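Local atomic coordinates of intracellular protein transport protein USO1 (PDB entry 6LSU), a protein that is required for transport from the endoplasmic reticulum to the Golgi, acting as a dimeric membrane tether whose globular head is followed by a coiled-coil tail. Residues V628-G633 with Y714-A719; S581-L586 with V622-L627; Q669-S674 with Q707-N712; I541-T546 with F594-D599. All coordinates share one frame; numbering follows the deposited sequence.

Contact 1. Residues V628-G633 with Y714-A719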
loop_
_atom_site.group_PDB
_atom_site.type_symbol
_atom_site.label_atom_id
_atom_site.label_comp_id
_atom_site.label_asym_id
_atom_site.label_seq_id
_atom_site.Cartn_x
_atom_site.Cartn_y
_atom_site.Cartn_z
ATOM N N VAL A 628 12.835 -25.004 21.450
ATOM C CA VAL A 628 12.998 -25.559 22.824
ATOM C C VAL A 628 14.490 -25.576 23.162
ATOM O O VAL A 628 14.834 -25.144 24.223
ATOM C CB VAL A 628 12.389 -26.958 23.019
ATOM C CG1 VAL A 628 12.770 -27.490 24.393
ATOM C CG2 VAL A 628 10.877 -26.940 22.891
ATOM N N THR A 629 15.334 -26.109 22.298
ATOM C CA THR A 629 16.794 -26.237 22.571
ATOM C C THR A 629 17.332 -24.826 22.778
ATOM O O THR A 629 18.075 -24.604 23.736
ATOM C CB THR A 629 17.532 -26.936 21.429
ATOM O OG1 THR A 629 16.856 -28.168 21.176
ATOM C CG2 THR A 629 19.015 -27.107 21.694
ATOM N N MET A 630 16.958 -23.904 21.888
ATOM C CA MET A 630 17.437 -22.493 21.910
ATOM C C MET A 630 17.037 -21.816 23.242
ATOM O O MET A 630 17.863 -21.079 23.882
ATOM C CB MET A 630 16.821 -21.722 20.756
ATOM C CG MET A 630 17.649 -20.520 20.396
ATOM S SD MET A 630 16.821 -19.480 19.192
ATOM C CE MET A 630 16.719 -20.630 17.817
ATOM N N LEU A 631 15.794 -22.057 23.675
ATOM C CA LEU A 631 15.299 -21.499 24.947
ATOM C C LEU A 631 16.299 -21.838 26.053
ATOM O O LEU A 631 16.676 -20.898 26.859
ATOM C CB LEU A 631 13.922 -22.096 25.226
ATOM C CG LEU A 631 12.946 -21.177 25.941
ATOM C CD1 LEU A 631 11.830 -21.976 26.632
ATOM C CD2 LEU A 631 13.687 -20.313 26.965
ATOM N N LEU A 632 16.685 -23.118 26.148
ATOM C CA LEU A 632 17.521 -23.623 27.265
ATOM C C LEU A 632 18.929 -23.030 27.171
ATOM O O LEU A 632 19.463 -22.570 28.215
ATOM C CB LEU A 632 17.555 -25.159 27.204
ATOM C CG LEU A 632 16.206 -25.813 27.466
ATOM C CD1 LEU A 632 16.259 -27.290 27.156
ATOM C CD2 LEU A 632 15.760 -25.575 28.910
ATOM N N GLY A 633 19.500 -23.056 25.981
ATOM C CA GLY A 633 20.768 -22.368 25.684
ATOM C C GLY A 633 20.733 -20.926 26.130
ATOM O O GLY A 633 21.601 -20.545 26.924
ATOM N N TYR A 714 25.633 -16.084 16.229
ATOM C CA TYR A 714 26.907 -16.650 16.737
ATOM C C TYR A 714 26.781 -16.874 18.240
ATOM O O TYR A 714 26.964 -18.017 18.682
ATOM C CB TYR A 714 28.100 -15.752 16.422
ATOM C CG TYR A 714 29.402 -16.229 17.004
ATOM C CD1 TYR A 714 30.116 -17.264 16.415
ATOM C CD2 TYR A 714 29.918 -15.645 18.151
ATOM C CE1 TYR A 714 31.326 -17.691 16.939
ATOM C CE2 TYR A 714 31.122 -16.067 18.693
ATOM C CZ TYR A 714 31.826 -17.085 18.080
ATOM O OH TYR A 714 33.000 -17.479 18.637
ATOM N N ARG A 715 26.451 -15.820 18.983
ATOM C CA ARG A 715 26.276 -15.872 20.457
ATOM C C ARG A 715 25.321 -17.012 20.845
ATOM O O ARG A 715 25.589 -17.624 21.853
ATOM C CB ARG A 715 25.753 -14.541 21.005
ATOM C CG ARG A 715 25.944 -14.413 22.509
ATOM C CD ARG A 715 25.320 -13.157 23.082
ATOM N NE ARG A 715 25.560 -13.034 24.511
ATOM C CZ ARG A 715 25.403 -11.918 25.210
ATOM N NH1 ARG A 715 24.978 -10.819 24.615
ATOM N NH2 ARG A 715 25.645 -11.889 26.512
ATOM N N ILE A 716 24.231 -17.261 20.101
ATOM C CA ILE A 716 23.239 -18.313 20.470
ATOM C C ILE A 716 23.994 -19.638 20.346
ATOM O O ILE A 716 24.219 -20.310 21.389
ATOM C CB ILE A 716 21.963 -18.303 19.588
ATOM C CG1 ILE A 716 21.230 -16.955 19.555
ATOM C CG2 ILE A 716 21.027 -19.430 20.011
ATOM C CD1 ILE A 716 21.210 -16.233 20.860
ATOM N N ARG A 717 24.407 -19.952 19.114
ATOM C CA ARG A 717 25.068 -21.221 18.712
ATOM C C ARG A 717 26.189 -21.595 19.692
ATOM O O ARG A 717 26.343 -22.809 19.921
ATOM C CB ARG A 717 25.669 -21.094 17.309
ATOM C CG ARG A 717 26.220 -22.399 16.756
ATOM C CD ARG A 717 26.852 -22.281 15.380
ATOM N NE ARG A 717 28.098 -21.512 15.386
ATOM C CZ ARG A 717 28.320 -20.378 14.708
ATOM N NH1 ARG A 717 27.386 -19.840 13.934
ATOM N NH2 ARG A 717 29.497 -19.783 14.807
ATOM N N THR A 718 26.939 -20.621 20.235
ATOM C CA THR A 718 28.135 -20.872 21.088
ATOM C C THR A 718 27.834 -20.587 22.564
ATOM O O THR A 718 28.779 -20.247 23.316
ATOM C CB THR A 718 29.359 -20.055 20.634
ATOM O OG1 THR A 718 29.382 -18.743 21.205
ATOM C CG2 THR A 718 29.456 -19.933 19.132
ATOM N N ALA A 719 26.576 -20.690 22.986
ATOM C CA ALA A 719 26.196 -20.389 24.380
ATOM C C ALA A 719 26.838 -21.441 25.298
ATOM O O ALA A 719 27.418 -21.035 26.324
ATOM C CB ALA A 719 24.694 -20.337 24.529
#
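Met630 and Ile716 carry the apolar part of this contact. The methylene CG of the methionine lies 3.6 Å from the branch methyl CG2 of Ile716, and the two side chains pass at a slant. In Met630, CG stands anti to the backbone N (chi1 -157°), which swings the methylene out from helix 622-637 to meet that methyl; the later bend at chi3 carries the thioether end on to Phe670 of helix 660-673. Ile716 in turn has a second neighbour in Phe591.

All this takes place in the alpha-helical solenoid of the globular head, where residues 628-633 belong to the armadillo repeat ARM 10 and residues 714-719 hold most of the short last helix, 713-717, and the turn that leaves it.

Where the backbones come together, Gly633 and Ala719 have CA atoms 5.9 Å apart, the nearest such pair between the segments. Gly633 has no side chain, and CB of Ala719 approaches the carbonyl O of Gly633 at 3.9 Å, a van der Waals contact.

No hydrogen bond crosses: Ala719 N donates to Ile716 O at 2.9 Å in the turn that closes the helix, and the same carbonyl oxygen also accepts the hydroxyl of Tyr663.

Contact 2. Residues S581-L586 with V622-L627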
loop_
_atom_site.group_PDB
_atom_site.type_symbol
_atom_site.label_atom_id
_atom_site.label_comp_id
_atom_site.label_asym_id
_atom_site.label_seq_id
_atom_site.Cartn_x
_atom_site.Cartn_y
_atom_site.Cartn_z
ATOM N N SER A 581 5.121 -19.269 18.864
ATOM C CA SER A 581 4.794 -17.935 19.391
ATOM C C SER A 581 5.299 -17.861 20.819
ATOM O O SER A 581 6.146 -16.982 21.060
ATOM C CB SER A 581 3.333 -17.637 19.235
ATOM O OG SER A 581 3.012 -17.526 17.859
ATOM N N TYR A 582 4.870 -18.780 21.702
ATOM C CA TYR A 582 5.415 -18.874 23.103
ATOM C C TYR A 582 6.933 -18.989 23.082
ATOM O O TYR A 582 7.584 -18.198 23.799
ATOM C CB TYR A 582 4.874 -20.066 23.880
ATOM C CG TYR A 582 3.417 -19.968 24.240
ATOM C CD1 TYR A 582 2.943 -18.965 25.076
ATOM C CD2 TYR A 582 2.506 -20.893 23.752
ATOM C CE1 TYR A 582 1.585 -18.842 25.364
ATOM C CE2 TYR A 582 1.151 -20.821 24.050
ATOM C CZ TYR A 582 0.684 -19.782 24.862
ATOM O OH TYR A 582 -0.660 -19.735 25.178
ATOM N N LEU A 583 7.490 -19.897 22.281
ATOM C CA LEU A 583 8.950 -20.179 22.356
ATOM C C LEU A 583 9.756 -18.931 21.995
ATOM O O LEU A 583 10.534 -18.467 22.869
ATOM C CB LEU A 583 9.292 -21.367 21.449
ATOM C CG LEU A 583 9.052 -22.716 22.111
ATOM C CD1 LEU A 583 8.934 -23.802 21.070
ATOM C CD2 LEU A 583 10.153 -23.003 23.111
ATOM N N THR A 584 9.534 -18.376 20.798
ATOM C CA THR A 584 10.189 -17.134 20.275
ATOM C C THR A 584 9.944 -15.965 21.256
ATOM O O THR A 584 10.894 -15.151 21.512
ATOM C CB THR A 584 9.607 -16.763 18.906
ATOM O OG1 THR A 584 8.176 -16.608 18.957
ATOM C CG2 THR A 584 9.891 -17.807 17.856
ATOM N N PHE A 585 8.741 -15.874 21.822
ATOM C CA PHE A 585 8.461 -14.831 22.827
ATOM C C PHE A 585 9.442 -15.030 23.988
ATOM O O PHE A 585 10.337 -14.136 24.140
ATOM C CB PHE A 585 6.991 -14.830 23.252
ATOM C CG PHE A 585 6.702 -13.798 24.294
ATOM C CD1 PHE A 585 7.262 -12.532 24.201
ATOM C CD2 PHE A 585 5.886 -14.087 25.381
ATOM C CE1 PHE A 585 6.984 -11.561 25.156
ATOM C CE2 PHE A 585 5.625 -13.119 26.348
ATOM C CZ PHE A 585 6.177 -11.867 26.234
ATOM N N LEU A 586 9.348 -16.168 24.716
ATOM C CA LEU A 586 10.239 -16.426 25.888
ATOM C C LEU A 586 11.711 -16.258 25.516
ATOM O O LEU A 586 12.401 -15.593 26.313
ATOM C CB LEU A 586 10.018 -17.817 26.465
ATOM C CG LEU A 586 8.951 -17.826 27.551
ATOM C CD1 LEU A 586 8.473 -19.222 27.835
ATOM C CD2 LEU A 586 9.481 -17.141 28.774
ATOM N N VAL A 622 11.384 -30.480 13.789
ATOM C CA VAL A 622 12.778 -29.959 13.905
ATOM C C VAL A 622 12.762 -28.490 14.358
ATOM O O VAL A 622 13.786 -28.027 15.011
ATOM C CB VAL A 622 13.564 -30.166 12.600
ATOM C CG1 VAL A 622 12.712 -29.885 11.375
ATOM C CG2 VAL A 622 14.837 -29.343 12.589
ATOM N N THR A 623 11.673 -27.766 14.050
ATOM C CA THR A 623 11.549 -26.324 14.376
ATOM C C THR A 623 11.298 -26.169 15.883
ATOM O O THR A 623 12.175 -25.575 16.565
ATOM C CB THR A 623 10.496 -25.636 13.503
ATOM O OG1 THR A 623 10.509 -26.232 12.211
ATOM C CG2 THR A 623 10.785 -24.164 13.348
ATOM N N ILE A 624 10.186 -26.696 16.402
ATOM C CA ILE A 624 9.964 -26.740 17.872
ATOM C C ILE A 624 11.213 -27.287 18.581
ATOM O O ILE A 624 11.702 -26.671 19.554
ATOM C CB ILE A 624 8.764 -27.598 18.259
ATOM C CG1 ILE A 624 7.488 -27.242 17.497
ATOM C CG2 ILE A 624 8.590 -27.473 19.752
ATOM C CD1 ILE A 624 7.069 -25.810 17.668
ATOM N N LYS A 625 11.728 -28.418 18.110
ATOM C CA LYS A 625 12.852 -29.077 18.800
ATOM C C LYS A 625 13.981 -28.051 18.917
ATOM O O LYS A 625 14.509 -27.908 20.046
ATOM C CB LYS A 625 13.143 -30.410 18.106
ATOM C CG LYS A 625 14.584 -30.889 18.065
ATOM C CD LYS A 625 14.677 -32.210 17.340
ATOM C CE LYS A 625 15.965 -32.390 16.561
ATOM N NZ LYS A 625 15.872 -33.567 15.656
ATOM N N CYS A 626 14.319 -27.320 17.852
ATOM C CA CYS A 626 15.448 -26.340 17.908
ATOM C C CYS A 626 15.057 -25.133 18.799
ATOM O O CYS A 626 15.935 -24.576 19.514
ATOM C CB CYS A 626 15.880 -25.898 16.513
ATOM S SG CYS A 626 16.435 -27.246 15.405
ATOM N N LEU A 627 13.775 -24.728 18.806
ATOM C CA LEU A 627 13.338 -23.531 19.569
ATOM C C LEU A 627 13.373 -23.835 21.060
ATOM O O LEU A 627 13.921 -22.948 21.842
ATOM C CB LEU A 627 11.948 -23.076 19.114
ATOM C CG LEU A 627 11.947 -22.253 17.826
ATOM C CD1 LEU A 627 10.525 -21.811 17.471
ATOM C CD2 LEU A 627 12.882 -21.063 17.970
#
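Leu583 and Leu627 meet through their inner carbons as well as their methyls. Methyl CD1 of Leu583 lies 3.7 Å from CB of Leu627, and the two CB atoms, of Leu583 and Leu627, are 3.9 Å apart. The same CD1 also reaches CG2 of Ile624, again at 3.9 Å, where the side chains cross at about a right angle. Its sister methyl, CD2 of Leu583, rests against the backbone carbonyl carbon of Leu627. On the flank, CG2 of Thr584 approaches CD1 of Leu627 at 4.1 Å.

With OG1 of Thr584 between the backbone N and the carbonyl carbon (chi1 56°) and bonded to Ile580 O, CG2 is placed beside Leu627. Cutting Leu583 back to an alanine is likely to open a gap beside Leu627 and Ile624, leaving both without their main partner across this contact.

The segment axes pass 10.3 Å apart and run in the same general direction, inclined at 28°, joining ARM 9 to ARM 10 in the way successive armadillo repeats stack into a solenoid. Beyond them, helix 514-528 packs on the side of helix 577-590 that carries Ser581 and Phe585, while helix 660-673 lies against helix 622-637 at Cys626 and Leu627.

Contact 3. Residues Q669-S674 with Q707-N712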
loop_
_atom_site.group_PDB
_atom_site.type_symbol
_atom_site.label_atom_id
_atom_site.label_comp_id
_atom_site.label_asym_id
_atom_site.label_seq_id
_atom_site.Cartn_x
_atom_site.Cartn_y
_atom_site.Cartn_z
ATOM N N GLN A 669 20.959 -25.866 12.641
ATOM C CA GLN A 669 19.954 -26.571 11.811
ATOM C C GLN A 669 18.714 -25.691 11.710
ATOM O O GLN A 669 17.963 -25.837 10.700
ATOM C CB GLN A 669 19.566 -27.952 12.345
ATOM C CG GLN A 669 18.504 -28.607 11.465
ATOM C CD GLN A 669 18.252 -30.075 11.711
ATOM O OE1 GLN A 669 17.878 -30.484 12.814
ATOM N NE2 GLN A 669 18.405 -30.870 10.655
ATOM N N PHE A 670 18.490 -24.838 12.716
ATOM C CA PHE A 670 17.312 -23.934 12.811
ATOM C C PHE A 670 17.390 -22.853 11.722
ATOM O O PHE A 670 16.361 -22.587 11.068
ATOM C CB PHE A 670 17.233 -23.292 14.200
ATOM C CG PHE A 670 16.131 -22.276 14.356
ATOM C CD1 PHE A 670 14.802 -22.670 14.412
ATOM C CD2 PHE A 670 16.424 -20.921 14.370
ATOM C CE1 PHE A 670 13.790 -21.733 14.548
ATOM C CE2 PHE A 670 15.408 -19.988 14.489
ATOM C CZ PHE A 670 14.096 -20.393 14.603
ATOM N N LYS A 671 18.571 -22.243 11.576
ATOM C CA LYS A 671 18.873 -21.240 10.525
ATOM C C LYS A 671 18.648 -21.881 9.148
ATOM O O LYS A 671 17.921 -21.273 8.352
ATOM C CB LYS A 671 20.294 -20.672 10.695
ATOM C CG LYS A 671 20.542 -19.307 10.054
ATOM C CD LYS A 671 19.498 -18.919 8.989
ATOM C CE LYS A 671 19.786 -17.651 8.205
ATOM N NZ LYS A 671 19.450 -16.422 8.967
ATOM N N LYS A 672 19.186 -23.077 8.878
ATOM C CA LYS A 672 19.310 -23.601 7.483
ATOM C C LYS A 672 18.184 -24.567 7.082
ATOM O O LYS A 672 17.937 -24.647 5.894
ATOM C CB LYS A 672 20.649 -24.305 7.244
ATOM C CG LYS A 672 21.880 -23.674 7.886
ATOM C CD LYS A 672 22.266 -22.281 7.397
ATOM C CE LYS A 672 22.444 -22.145 5.893
ATOM N NZ LYS A 672 21.341 -21.377 5.264
ATOM N N ASP A 673 17.533 -25.293 7.985
ATOM C CA ASP A 673 16.707 -26.470 7.577
ATOM C C ASP A 673 15.330 -26.487 8.270
ATOM O O ASP A 673 14.674 -27.545 8.242
ATOM C CB ASP A 673 17.485 -27.776 7.812
ATOM C CG ASP A 673 16.970 -28.981 7.039
ATOM O OD1 ASP A 673 16.128 -28.795 6.125
ATOM O OD2 ASP A 673 17.417 -30.105 7.356
ATOM N N SER A 674 14.858 -25.363 8.822
ATOM C CA SER A 674 13.541 -25.273 9.515
ATOM C C SER A 674 12.606 -24.296 8.798
ATOM O O SER A 674 13.010 -23.701 7.784
ATOM C CB SER A 674 13.719 -24.856 10.949
ATOM O OG SER A 674 14.272 -23.552 11.010
ATOM N N GLN A 707 14.926 -10.572 13.932
ATOM C CA GLN A 707 16.017 -9.569 13.953
ATOM C C GLN A 707 16.959 -10.002 15.072
ATOM O O GLN A 707 18.212 -9.966 14.904
ATOM C CB GLN A 707 15.500 -8.144 14.186
ATOM C CG GLN A 707 15.136 -7.360 12.929
ATOM C CD GLN A 707 14.287 -6.162 13.289
ATOM O OE1 GLN A 707 14.737 -5.241 13.968
ATOM N NE2 GLN A 707 13.034 -6.193 12.868
ATOM N N LEU A 708 16.372 -10.369 16.211
ATOM C CA LEU A 708 17.166 -10.788 17.396
ATOM C C LEU A 708 18.010 -12.030 17.032
ATOM O O LEU A 708 19.213 -12.017 17.259
ATOM C CB LEU A 708 16.222 -11.094 18.548
ATOM C CG LEU A 708 16.937 -11.653 19.775
ATOM C CD1 LEU A 708 17.645 -10.530 20.521
ATOM C CD2 LEU A 708 15.979 -12.386 20.695
ATOM N N PHE A 709 17.408 -13.056 16.437
ATOM C CA PHE A 709 18.137 -14.287 16.088
ATOM C C PHE A 709 19.292 -13.919 15.153
ATOM O O PHE A 709 20.468 -14.145 15.520
ATOM C CB PHE A 709 17.217 -15.346 15.490
ATOM C CG PHE A 709 17.966 -16.602 15.171
ATOM C CD1 PHE A 709 18.429 -17.427 16.184
ATOM C CD2 PHE A 709 18.284 -16.912 13.866
ATOM C CE1 PHE A 709 19.135 -18.581 15.886
ATOM C CE2 PHE A 709 18.998 -18.059 13.569
ATOM C CZ PHE A 709 19.430 -18.886 14.580
ATOM N N ASN A 710 18.967 -13.345 13.985
ATOM C CA ASN A 710 19.971 -13.003 12.943
ATOM C C ASN A 710 21.089 -12.133 13.538
ATOM O O ASN A 710 22.211 -12.341 13.178
ATOM C CB ASN A 710 19.316 -12.389 11.712
ATOM C CG ASN A 710 18.470 -13.392 10.948
ATOM O OD1 ASN A 710 18.678 -14.594 11.067
ATOM N ND2 ASN A 710 17.520 -12.918 10.157
ATOM N N GLU A 711 20.808 -11.231 14.467
ATOM C CA GLU A 711 21.810 -10.261 14.967
ATOM C C GLU A 711 22.710 -10.910 16.028
ATOM O O GLU A 711 23.793 -10.321 16.287
ATOM C CB GLU A 711 21.108 -8.997 15.478
ATOM C CG GLU A 711 20.677 -8.072 14.350
ATOM C CD GLU A 711 19.844 -6.863 14.747
ATOM O OE1 GLU A 711 19.911 -6.455 15.944
ATOM O OE2 GLU A 711 19.128 -6.332 13.856
ATOM N N ASN A 712 22.290 -12.032 16.641
ATOM C CA ASN A 712 23.117 -12.762 17.648
ATOM C C ASN A 712 23.218 -14.255 17.338
ATOM O O ASN A 712 23.375 -15.040 18.286
ATOM C CB ASN A 712 22.566 -12.637 19.066
ATOM C CG ASN A 712 22.196 -11.219 19.384
ATOM O OD1 ASN A 712 23.048 -10.465 19.867
ATOM N ND2 ASN A 712 20.944 -10.867 19.088
#
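Phe670 and Phe709 form a T-shaped, edge-to-face aromatic pair between helices 660-673 and 703-711, whose short segments cross steeply at -108° in the last part of the alpha-helical head. The ring planes stand 84° apart with centroids 5.1 Å from each other. Phe670 presents its edge: CD2 sits over the face of Phe709, displaced toward the rim, and approaches CZ at 3.6 Å. Both phenylalanines hold CG anti to the backbone N, which extends each ring from its helix into the space between the axes, 12.2 Å apart at closest approach.

This is the buried half of the contact. Phe676 completes an aromatic cluster, stacking on Phe670 and meeting Phe709 edge-to-face, while helix 622-637 covers Phe670. A serine at Phe709 would probably leave the edge of Phe670 without the ring face it points into, and deprive Phe676 of an aromatic neighbour.

The outer half is looser and partly exposed. CB and CG of Lys671 come up to one corner of the Phe709 ring, CE2, with CG 4.0 Å from CE2 at the ring edge, and the chain then bends at chi2 and chi4 toward Asn710. The helices themselves remain well separated, the nearest CA atoms, those of Lys671 and Asn710, being 8.7 Å apart. At the end of the lysine chain, NZ comes to 2.9 Å from OD1 of Asn710.

Contact 4. Residues I541-T546 with F594-D599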
loop_
_atom_site.group_PDB
_atom_site.type_symbol
_atom_site.label_atom_id
_atom_site.label_comp_id
_atom_site.label_asym_id
_atom_site.label_seq_id
_atom_site.Cartn_x
_atom_site.Cartn_y
_atom_site.Cartn_z
ATOM N N ILE A 541 7.097 -4.602 34.225
ATOM C CA ILE A 541 5.627 -4.561 34.484
ATOM C C ILE A 541 4.997 -5.884 34.058
ATOM O O ILE A 541 3.991 -6.290 34.664
ATOM C CB ILE A 541 4.959 -3.368 33.750
ATOM C CG1 ILE A 541 5.440 -2.034 34.319
ATOM C CG2 ILE A 541 3.430 -3.492 33.803
ATOM C CD1 ILE A 541 4.998 -0.838 33.517
ATOM N N THR A 542 5.487 -6.478 32.973
ATOM C CA THR A 542 4.855 -7.670 32.353
ATOM C C THR A 542 5.248 -8.860 33.213
ATOM O O THR A 542 4.356 -9.684 33.533
ATOM C CB THR A 542 5.268 -7.871 30.890
ATOM O OG1 THR A 542 4.877 -6.732 30.123
ATOM C CG2 THR A 542 4.635 -9.119 30.298
ATOM N N ARG A 543 6.515 -8.875 33.636
ATOM C CA ARG A 543 7.079 -9.923 34.533
ATOM C C ARG A 543 6.255 -9.984 35.830
ATOM O O ARG A 543 5.848 -11.094 36.260
ATOM C CB ARG A 543 8.567 -9.680 34.812
ATOM C CG ARG A 543 9.319 -10.947 35.163
ATOM C CD ARG A 543 10.835 -10.833 35.219
ATOM N NE ARG A 543 11.277 -9.812 36.155
ATOM C CZ ARG A 543 11.106 -9.838 37.482
ATOM N NH1 ARG A 543 10.494 -10.847 38.077
ATOM N NH2 ARG A 543 11.527 -8.823 38.216
ATOM N N ASN A 544 5.982 -8.861 36.465
ATOM C CA ASN A 544 5.492 -8.901 37.874
ATOM C C ASN A 544 3.971 -9.037 37.892
ATOM O O ASN A 544 3.391 -8.847 38.943
ATOM C CB ASN A 544 6.096 -7.760 38.694
ATOM C CG ASN A 544 7.602 -7.961 38.822
ATOM O OD1 ASN A 544 8.061 -9.049 39.201
ATOM N ND2 ASN A 544 8.385 -6.953 38.448
ATOM N N VAL A 545 3.360 -9.415 36.776
ATOM C CA VAL A 545 1.916 -9.765 36.743
ATOM C C VAL A 545 1.754 -11.204 37.244
ATOM O O VAL A 545 2.515 -12.111 36.807
ATOM C CB VAL A 545 1.307 -9.579 35.337
ATOM C CG1 VAL A 545 0.048 -10.384 35.158
ATOM C CG2 VAL A 545 1.021 -8.123 35.043
ATOM N N THR A 546 0.732 -11.409 38.069
ATOM C CA THR A 546 0.358 -12.703 38.696
ATOM C C THR A 546 -1.016 -13.118 38.157
ATOM O O THR A 546 -1.811 -12.215 37.829
ATOM C CB THR A 546 0.334 -12.508 40.211
ATOM O OG1 THR A 546 -0.781 -11.626 40.395
ATOM C CG2 THR A 546 1.621 -11.926 40.766
ATOM N N PHE A 594 18.461 -10.851 32.715
ATOM C CA PHE A 594 18.844 -11.639 33.920
ATOM C C PHE A 594 17.622 -11.939 34.804
ATOM O O PHE A 594 17.414 -13.095 35.135
ATOM C CB PHE A 594 19.957 -10.904 34.668
ATOM C CG PHE A 594 21.292 -10.987 33.969
ATOM C CD1 PHE A 594 21.676 -10.038 33.032
ATOM C CD2 PHE A 594 22.167 -12.032 34.231
ATOM C CE1 PHE A 594 22.903 -10.131 32.383
ATOM C CE2 PHE A 594 23.390 -12.127 33.580
ATOM C CZ PHE A 594 23.757 -11.175 32.656
ATOM N N LYS A 595 16.834 -10.955 35.193
ATOM C CA LYS A 595 15.664 -11.199 36.066
ATOM C C LYS A 595 14.671 -12.131 35.364
ATOM O O LYS A 595 13.962 -12.881 36.070
ATOM C CB LYS A 595 14.940 -9.902 36.451
ATOM C CG LYS A 595 15.827 -8.789 36.994
ATOM C CD LYS A 595 15.118 -7.868 37.993
ATOM C CE LYS A 595 15.553 -6.413 37.911
ATOM N NZ LYS A 595 17.023 -6.275 37.778
ATOM N N ALA A 596 14.532 -12.044 34.039
ATOM C CA ALA A 596 13.588 -12.906 33.300
ATOM C C ALA A 596 14.162 -14.317 33.264
ATOM O O ALA A 596 13.342 -15.261 33.313
ATOM C CB ALA A 596 13.301 -12.377 31.912
ATOM N N THR A 597 15.494 -14.456 33.155
ATOM C CA THR A 597 16.167 -15.776 33.114
ATOM C C THR A 597 15.983 -16.456 34.484
ATOM O O THR A 597 15.665 -17.645 34.525
ATOM C CB THR A 597 17.637 -15.665 32.701
ATOM O OG1 THR A 597 17.728 -15.320 31.314
ATOM C CG2 THR A 597 18.388 -16.972 32.869
ATOM N N ASN A 598 16.107 -15.708 35.572
ATOM C CA ASN A 598 15.928 -16.229 36.945
ATOM C C ASN A 598 14.490 -16.722 37.127
ATOM O O ASN A 598 14.299 -17.758 37.830
ATOM C CB ASN A 598 16.339 -15.207 38.007
ATOM C CG ASN A 598 17.839 -14.996 38.037
ATOM O OD1 ASN A 598 18.580 -15.574 37.240
ATOM N ND2 ASN A 598 18.306 -14.143 38.934
ATOM N N ASP A 599 13.512 -16.037 36.545
ATOM C CA ASP A 599 12.095 -16.418 36.733
ATOM C C ASP A 599 11.919 -17.743 36.011
ATOM O O ASP A 599 11.225 -18.620 36.556
ATOM C CB ASP A 599 11.139 -15.337 36.238
ATOM C CG ASP A 599 10.946 -14.193 37.209
ATOM O OD1 ASP A 599 11.808 -14.011 38.105
ATOM O OD2 ASP A 599 9.942 -13.487 37.054
#
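Arg543 leaves the last turn of helix 535-543 with CG anti to the backbone N, then turns at chi3 (57°), and this bend delivers its guanidinium to helix 594-601. From that helix Asp599 comes to meet it, its CG anti to the carbonyl carbon.

The two groups form a salt bridge. NH1 of Arg543 donates to OD2 of Asp599 at 2.9 Å with an N-H...O angle of 155°. The carboxylate oxygen lies close to the guanidinium plane and is met on its syn side, from somewhat out of the carboxylate plane; the two planes stand 84° apart, so one oxygen grips rather than a flat two-pronged pairing. One face of the guanidinium is lined by Lys595, whose CB lies 3.7 Å from NE of Arg543. Nearer the backbone, CD of Arg543 packs on Ala596, 3.9 Å from its CA.

The contact ties helix 535-543 to the first helix of the armadillo repeat ARM 10, with Trp589 and Ile560 touching both Arg543 and Ala596. Because NH2 of Arg543 is also salt-bridged to Glu540, the arginine is shared between two acids, and this pairing probably steadies its positive charge beside Lys595 at a partly exposed edge.

Contacts 1, 2 and the aromatic part of contact 3 touch one another in one apolar region, the three contact centres lying 10 to 11 Å apart, whereas contact 4 stands about 19 to 25 Å from them, centre to centre, and touches none. Contacts 1 and 2 are wholly buried and share helix 622-637, which presents Leu627 to one neighbour and Met630 to another. Phe670 joins all three: it takes CE of Met630 at 3.5 Å on its CD2 and packs against Leu627. Contact 3 passes from this aromatic interior to a polar margin, and contact 4, also partly exposed, relies on paired charges. Helices 577-590 and 594-601, consecutive in the chain, link contact 2 to contact 4.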